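Local coordinates for protein ATP:cob(I)alamin adenosyltransferase, putative (Burkholderia thailandensis, PDB 2ZHY) that probably transfers the adenosyl group of ATP to the cobalt of reduced cobalamin, making adenosylcobalamin as a PduO-type homotrimeric enzyme, at residues 37-42 and 129-134. Residues are numbered along the deposited sequence; the frame is centred on the assembly and turned at random.
Sequences GDVDEL and RRAERS
R130 and E41 join two antiparallel helices of the helical bundle of this PduO-type adenosyltransferase through an end-on, two-nitrogen salt bridge. NH1 of R130 donates to OE1 of E41 at 3.1 Å and NH2 to OE2 at 2.9 Å, both bonds nearly straight. The two oxygens lie close to the guanidinium plane, yet the nitrogens meet them from above the carboxylate plane, and the two flat groups are turned 55° against each other. R130 gets there by a bent chain: CG is anti to the backbone N (chi1 172°), and turns at chi2 and chi3 swing the guanidinium across to helix 31-50. NH1 also faces OD1 of D38 at 3.4 Å, a longer ion pair with the carboxylate almost perpendicular to the guanidinium, so one arginine links two acids a helical turn apart. The network continues around the trimer: NE of R130 pairs with E41 of a second subunit, OE1 of E41 forms a salt bridge with NE of R130 of the third subunit, and the R130 side chains of neighbouring subunits pack together, their charges probably balanced by these acids.

OG of S134 lies 2.4 Å from OD2 of D38, too short to take at face value; a hydrogen bond from the hydroxyl is probable, its length doubtful. Beside these polar groups the helices pack through D38 and A131, the segment axes approaching to 8.5 Å. V39 touches CB of A131 only loosely through CG2 and also packs on L72 and L76 of helix 56-77. Facing away from helix 31-50, R129 and E132, both ATP-binding residues, form their own salt bridge (NH1 to OE1, 2.7 Å). At the closest backbone approach, CB of D38 rests 3.6 Å from CA of A131, and 3.8 Å from CB of A131.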
loop_
_atom_site.group_PDB
_atom_site.type_symbol
_atom_site.label_atom_id
_atom_site.label_comp_id
_atom_site.label_asym_id
_atom_site.label_seq_id
_atom_site.Cartn_x
_atom_site.Cartn_y
_atom_site.Cartn_z
ATOM N N GLY B 37 -3.791 8.347 -7.264
ATOM C CA GLY B 37 -4.151 7.229 -6.405
ATOM C C GLY B 37 -3.067 6.879 -5.395
ATOM O O GLY B 37 -3.360 6.666 -4.215
ATOM N N ASP B 38 -1.811 6.824 -5.842
ATOM C CA ASP B 38 -0.710 6.493 -4.936
ATOM C C ASP B 38 -0.512 7.565 -3.854
ATOM O O ASP B 38 -0.129 7.250 -2.726
ATOM C CB ASP B 38 0.598 6.290 -5.713
ATOM C CG ASP B 38 0.612 4.995 -6.514
ATOM O OD1 ASP B 38 -0.229 4.113 -6.256
ATOM O OD2 ASP B 38 1.478 4.853 -7.403
ATOM N N VAL B 39 -0.769 8.826 -4.194
ATOM C CA VAL B 39 -0.637 9.914 -3.226
ATOM C C VAL B 39 -1.746 9.728 -2.193
ATOM O O VAL B 39 -1.531 9.893 -0.993
ATOM C CB VAL B 39 -0.789 11.304 -3.903
ATOM C CG1 VAL B 39 -0.893 12.410 -2.840
ATOM C CG2 VAL B 39 0.407 11.568 -4.811
ATOM N N ASP B 40 -2.926 9.364 -2.677
ATOM C CA ASP B 40 -4.084 9.130 -1.818
ATOM C C ASP B 40 -3.782 7.938 -0.897
ATOM O O ASP B 40 -4.086 7.985 0.297
ATOM C CB ASP B 40 -5.318 8.851 -2.700
ATOM C CG ASP B 40 -6.627 8.758 -1.908
ATOM O OD1 ASP B 40 -7.641 8.339 -2.512
ATOM O OD2 ASP B 40 -6.658 9.098 -0.708
ATOM N N GLU B 41 -3.171 6.885 -1.445
ATOM C CA GLU B 41 -2.842 5.694 -0.657
ATOM C C GLU B 41 -1.859 6.075 0.435
ATOM O O GLU B 41 -2.009 5.669 1.589
ATOM C CB GLU B 41 -2.242 4.584 -1.540
ATOM C CG GLU B 41 -2.152 3.234 -0.824
ATOM C CD GLU B 41 -1.737 2.067 -1.723
ATOM O OE1 GLU B 41 -1.884 2.152 -2.958
ATOM O OE2 GLU B 41 -1.283 1.046 -1.176
ATOM N N LEU B 42 -0.856 6.867 0.065
ATOM C CA LEU B 42 0.144 7.344 1.018
ATOM C C LEU B 42 -0.509 8.129 2.153
ATOM O O LEU B 42 -0.227 7.893 3.332
ATOM C CB LEU B 42 1.164 8.250 0.317
ATOM C CG LEU B 42 2.044 9.103 1.249
ATOM C CD1 LEU B 42 2.922 8.208 2.134
ATOM C CD2 LEU B 42 2.920 10.025 0.403
ATOM N N ARG B 129 7.603 6.475 -1.577
ATOM C CA ARG B 129 8.527 6.238 -2.681
ATOM C C ARG B 129 7.755 5.715 -3.890
ATOM O O ARG B 129 8.064 6.054 -5.028
ATOM C CB ARG B 129 9.602 5.227 -2.269
ATOM C CG ARG B 129 10.672 5.789 -1.342
ATOM C CD ARG B 129 11.441 6.903 -2.030
ATOM N NE ARG B 129 12.574 7.377 -1.235
ATOM C CZ ARG B 129 13.244 8.501 -1.482
ATOM N NH1 ARG B 129 12.903 9.274 -2.509
ATOM N NH2 ARG B 129 14.250 8.862 -0.691
ATOM N N ARG B 130 6.753 4.880 -3.638
ATOM C CA ARG B 130 5.926 4.340 -4.709
ATOM C C ARG B 130 5.179 5.481 -5.411
ATOM O O ARG B 130 5.068 5.506 -6.638
ATOM C CB ARG B 130 4.920 3.333 -4.142
ATOM C CG ARG B 130 3.887 2.858 -5.147
ATOM C CD ARG B 130 3.597 1.365 -4.976
ATOM N NE ARG B 130 3.068 1.022 -3.654
ATOM C CZ ARG B 130 1.830 1.282 -3.240
ATOM N NH1 ARG B 130 0.963 1.904 -4.037
ATOM N NH2 ARG B 130 1.443 0.883 -2.036
ATOM N N ALA B 131 4.668 6.426 -4.630
ATOM C CA ALA B 131 3.943 7.557 -5.203
ATOM C C ALA B 131 4.919 8.405 -6.017
ATOM O O ALA B 131 4.559 8.959 -7.057
ATOM C CB ALA B 131 3.313 8.397 -4.092
ATOM N N GLU B 132 6.155 8.507 -5.538
ATOM C CA GLU B 132 7.164 9.286 -6.247
ATOM C C GLU B 132 7.446 8.670 -7.614
ATOM O O GLU B 132 7.626 9.391 -8.591
ATOM C CB GLU B 132 8.461 9.371 -5.437
ATOM C CG GLU B 132 9.616 10.040 -6.197
ATOM C CD GLU B 132 10.860 10.229 -5.341
ATOM O OE1 GLU B 132 11.155 9.338 -4.519
ATOM O OE2 GLU B 132 11.548 11.263 -5.497
ATOM N N ARG B 133 7.490 7.339 -7.682
ATOM C CA ARG B 133 7.739 6.661 -8.954
ATOM C C ARG B 133 6.601 6.965 -9.931
ATOM O O ARG B 133 6.833 7.162 -11.126
ATOM C CB ARG B 133 7.880 5.138 -8.750
ATOM C CG ARG B 133 9.103 4.720 -7.912
ATOM C CD ARG B 133 9.434 3.230 -8.080
ATOM N NE ARG B 133 8.392 2.347 -7.550
ATOM C CZ ARG B 133 8.211 2.082 -6.256
ATOM N NH1 ARG B 133 8.999 2.627 -5.338
ATOM N NH2 ARG B 133 7.245 1.258 -5.883
ATOM N N SER B 134 5.374 7.013 -9.420
ATOM C CA SER B 134 4.201 7.318 -10.241
ATOM C C SER B 134 4.202 8.771 -10.727
ATOM O O SER B 134 3.857 9.054 -11.880
ATOM C CB SER B 134 2.920 7.069 -9.445
ATOM O OG SER B 134 2.679 5.688 -9.316
#